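Local atomic coordinates of histidine phosphotransfer protein (Medicago truncatula, PDB entry 4G78), a protein that probably relays phosphoryl groups, by way of a histidine, from cytokinin sensor histidine kinases to response regulators in plant two-component signalling. Residues 25-28 with 29-32; 41-44 with 45-49. One frame throughout, in Å; residues are numbered along the deposited sequence. Where two conformers were deposited one is given.

Contact 1: residues 25-28 with 29-32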
# COMPACT_ATOMS: atom_id res chain seq x y z
N ASP A 25 -4.18 7.06 -4.31
CA ASP A 25 -4.20 8.05 -5.35
C ASP A 25 -4.70 7.45 -6.65
O ASP A 25 -5.12 6.30 -6.72
CB ASP A 25 -2.81 8.73 -5.50
CG ASP A 25 -1.71 7.82 -6.03
OD1 ASP A 25 -1.95 7.02 -6.95
OD2 ASP A 25 -0.60 7.88 -5.49
N ASP A 26 -4.70 8.27 -7.69
CA ASP A 26 -5.34 7.88 -8.93
C ASP A 26 -4.79 6.59 -9.56
O ASP A 26 -5.50 5.98 -10.34
CB ASP A 26 -5.22 9.01 -9.98
CG ASP A 26 -6.13 8.75 -11.17
OD1 ASP A 26 -7.38 8.76 -10.96
OD2 ASP A 26 -5.63 8.57 -12.28
N GLN A 27 -3.56 6.18 -9.27
CA GLN A 27 -3.16 4.87 -9.81
C GLN A 27 -4.03 3.77 -9.30
O GLN A 27 -4.31 2.79 -10.04
CB GLN A 27 -1.68 4.61 -9.58
CG GLN A 27 -1.27 3.17 -10.00
CD GLN A 27 -1.49 2.82 -11.45
OE1 GLN A 27 -1.77 3.68 -12.29
NE2 GLN A 27 -1.35 1.56 -11.71
N PHE A 28 -4.50 3.85 -8.06
CA PHE A 28 -5.43 2.87 -7.55
C PHE A 28 -6.74 2.93 -8.36
O PHE A 28 -7.32 1.93 -8.74
CB PHE A 28 -5.68 3.05 -6.06
CG PHE A 28 -6.54 1.96 -5.49
CD1 PHE A 28 -5.93 0.74 -5.13
CD2 PHE A 28 -7.89 2.15 -5.30
CE1 PHE A 28 -6.76 -0.24 -4.62
CE2 PHE A 28 -8.67 1.12 -4.75
CZ PHE A 28 -8.06 -0.06 -4.40
N SER A 29 -7.22 4.17 -8.60
CA SER A 29 -8.40 4.33 -9.44
C SER A 29 -8.21 3.68 -10.81
O SER A 29 -9.17 3.10 -11.35
CB SER A 29 -8.70 5.84 -9.62
OG SER A 29 -8.84 6.50 -8.40
N GLN A 30 -7.05 3.81 -11.37
CA GLN A 30 -6.75 3.17 -12.69
C GLN A 30 -6.91 1.68 -12.57
O GLN A 30 -7.41 1.03 -13.50
CB GLN A 30 -5.38 3.54 -13.18
CG GLN A 30 -5.19 4.99 -13.50
CD GLN A 30 -6.07 5.51 -14.54
OE1 GLN A 30 -6.37 4.78 -15.52
NE2 GLN A 30 -6.59 6.69 -14.42
N LEU A 31 -6.42 1.07 -11.51
CA LEU A 31 -6.60 -0.39 -11.32
C LEU A 31 -8.03 -0.74 -11.24
O LEU A 31 -8.43 -1.85 -11.65
CB LEU A 31 -5.84 -0.84 -10.12
CG LEU A 31 -4.35 -0.73 -10.10
CD1 LEU A 31 -3.80 -1.18 -8.73
CD2 LEU A 31 -3.69 -1.50 -11.30
N GLN A 32 -8.85 0.09 -10.58
CA GLN A 32 -10.24 -0.20 -10.33
C GLN A 32 -11.16 0.08 -11.50
O GLN A 32 -12.32 -0.37 -11.48
CB GLN A 32 -10.81 0.67 -9.20
CG GLN A 32 -10.21 0.33 -7.93
CD GLN A 32 -11.08 1.09 -6.93
OE1 GLN A 32 -11.74 0.40 -6.15
NE2 GLN A 32 -11.08 2.37 -7.10

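Contact 2: residues 41-44 with 45-49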
# COMPACT_ATOMS: atom_id res chain seq x y z
N ASP A 41 -11.74 -8.31 -9.03
CA ASP A 41 -10.70 -9.16 -8.49
C ASP A 41 -9.38 -8.82 -9.15
O ASP A 41 -8.49 -9.11 -8.48
CB ASP A 41 -11.11 -10.59 -8.59
CG ASP A 41 -12.29 -11.05 -7.86
OD1 ASP A 41 -12.68 -10.53 -6.81
OD2 ASP A 41 -12.90 -12.10 -8.26
N PHE A 42 -9.42 -8.01 -10.26
CA PHE A 42 -8.11 -7.71 -10.77
C PHE A 42 -7.32 -6.92 -9.74
O PHE A 42 -6.15 -7.17 -9.48
CB PHE A 42 -8.27 -6.93 -12.13
CG PHE A 42 -7.03 -6.23 -12.56
CD1 PHE A 42 -5.88 -6.91 -12.97
CD2 PHE A 42 -6.99 -4.86 -12.55
CE1 PHE A 42 -4.79 -6.17 -13.42
CE2 PHE A 42 -5.89 -4.17 -12.99
CZ PHE A 42 -4.80 -4.82 -13.43
N VAL A 43 -7.96 -5.90 -9.15
CA VAL A 43 -7.24 -5.08 -8.16
C VAL A 43 -6.84 -5.90 -6.96
O VAL A 43 -5.76 -5.68 -6.41
CB VAL A 43 -8.04 -3.76 -7.84
CG1 VAL A 43 -9.38 -3.97 -7.15
CG2 VAL A 43 -7.18 -2.75 -7.06
N ILE A 44 -7.68 -6.85 -6.53
CA ILE A 44 -7.33 -7.73 -5.42
C ILE A 44 -6.10 -8.55 -5.77
O ILE A 44 -5.21 -8.72 -4.95
CB ILE A 44 -8.51 -8.60 -4.92
CG1 ILE A 44 -9.68 -7.70 -4.49
CG2 ILE A 44 -8.08 -9.57 -3.86
CD1 ILE A 44 -10.95 -8.41 -4.11
N GLU A 45 -6.07 -9.10 -7.00
CA GLU A 45 -4.93 -9.91 -7.45
C GLU A 45 -3.63 -9.06 -7.39
O GLU A 45 -2.59 -9.53 -6.93
CB GLU A 45 -5.12 -10.55 -8.78
CG GLU A 45 -6.28 -11.54 -8.82
CD GLU A 45 -6.31 -12.69 -7.81
OE1 GLU A 45 -5.56 -13.65 -8.12
OE2 GLU A 45 -7.05 -12.60 -6.83
N VAL A 46 -3.72 -7.87 -7.95
CA VAL A 46 -2.56 -6.95 -7.96
C VAL A 46 -2.13 -6.65 -6.52
O VAL A 46 -0.92 -6.70 -6.21
CB VAL A 46 -2.89 -5.68 -8.70
CG1 VAL A 46 -1.85 -4.60 -8.47
CG2 VAL A 46 -3.03 -5.93 -10.21
N MET A 47 -3.07 -6.30 -5.66
CA MET A 47 -2.70 -5.91 -4.32
C MET A 47 -2.09 -7.09 -3.57
O MET A 47 -1.21 -6.85 -2.75
CB MET A 47 -3.88 -5.31 -3.57
CG MET A 47 -4.27 -3.92 -4.06
SD MET A 47 -3.09 -2.71 -4.67
CE MET A 47 -3.70 -1.27 -3.98
N THR A 48 -2.55 -8.32 -3.79
CA THR A 48 -1.94 -9.46 -3.08
C THR A 48 -0.46 -9.57 -3.51
O THR A 48 0.40 -9.83 -2.67
CB THR A 48 -2.75 -10.71 -3.39
OG1 THR A 48 -4.02 -10.59 -2.89
CG2 THR A 48 -2.01 -11.94 -2.85
N MET A 49 -0.18 -9.38 -4.77
CA MET A 49 1.22 -9.40 -5.26
C MET A 49 2.04 -8.32 -4.56
O MET A 49 3.16 -8.54 -4.14
CB MET A 49 1.23 -9.27 -6.77
CG MET A 49 0.68 -10.47 -7.49
SD MET A 49 0.50 -10.09 -9.27
CE MET A 49 -0.16 -11.66 -9.80
O HOH W 1 -5.49 -8.62 -2.08

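Contact 1: residues 25-28 with 29-32
Asp26 and Gln30 are joined twice, by main chain and by side chain. Gln30 NE2 donates to Asp26 OD2 over 3.0 Å, almost straight at 171°; the carboxylate oxygen is met on its syn side, somewhat out of the carboxylate plane, while the acceptor lies in the plane of the amide. The bend of Gln30 at chi2 (-60°) folds its amide back toward the preceding turn. Gln30 N also bonds to Asp26 O, and Leu31 N to Gln27 O and Gln32 N to Phe28 O continue the i to i+4 ladder. With an alanine in place of Gln30, the Asp26 carboxylate would probably lose this N-H and be freer to turn. At the start of the helix, Asp25 OD1 accepts from Gln27 N at 2.9 Å: a short side chain with an acceptor suits the N-cap, where amides lack carbonyl partners. Gln27 OE1 lies 3.7 Å from Gln30 CB, and its NE2, bonded to Ser88 O, passes 3.9 Å from Leu31 CD2. Gln32 CG packs 3.6 Å from CE2 of the buried Phe28 ring. This ring, large and apolar, reaches Phe19, Leu131 and Leu134 of other helices. Such a pattern is that of a short amphipathic helix with an aspartate N-cap, its Phe28 side turned into the helix bundle.

Contact 2: residues 41-44 with 45-49
Residues 41-44 and 45-49 form consecutive turns of one regular alpha-helix, in which Glu45 N, Val46 N, Met47 N and Thr48 N donate to Asp41 O, Phe42 O, Val43 O and Ile44 O at 2.8 to 3.0 Å. Val46 lays CG2 over one face of the Phe42 ring, 4.0 Å from its centroid and 25° off the normal, a CH-pi contact displaced toward the rim. Phe42 CG stands anti to its own N (chi1 164°), which puts the ring beside the turn that carries Val46. A compact branched residue suits this spot, because one methyl can meet the ring. Val43 and Met47 follow one another along the buried side; in the conformers given, Val43 CG2 lies a loose 4.3 Å from Met47 CG. The exposed side carries Glu45 and Thr48. The bent Glu45 chain lies along the preceding turn, its CG 3.3 Å from Asp41 O, and in the Thr48 conformer given a water that donates to Ile44 O also lies 2.6 Å from Thr48 OG1. Asp41 turns to the helix 110-145, with a salt bridge to Lys142 and a hydrogen bond to Gln139. Apolar groups thus mostly face neighbouring helices, with Asp41 adding a charged tie, while the water gives Ile44 O a second partner beyond Thr48 N.

Overall arrangement
Contact 1 comes first along the chain, on helix 26-32, and contact 2 follows on the opening turns of helix 41-66, the next helix; their centres lie about 12 Å apart. The two helices touch directly. Phe28 packs its ring against Met47 and Val43, with Phe28 CE1 3.5 Å from Val43 CG2 in the conformer given, and Leu31 adds a contact to Phe42 and Val43. Helix 110-145 also meets both, through Leu131, which touches Phe28 and Met47. Contacts 1 and 2 therefore join a short helix to the longer helices of the all-helical HPt bundle, whose histidine, His80, predicted to carry the phosphoryl group, lies on helix 72-89, whose end the two contacts meet at Ser88 and Val89 respectively.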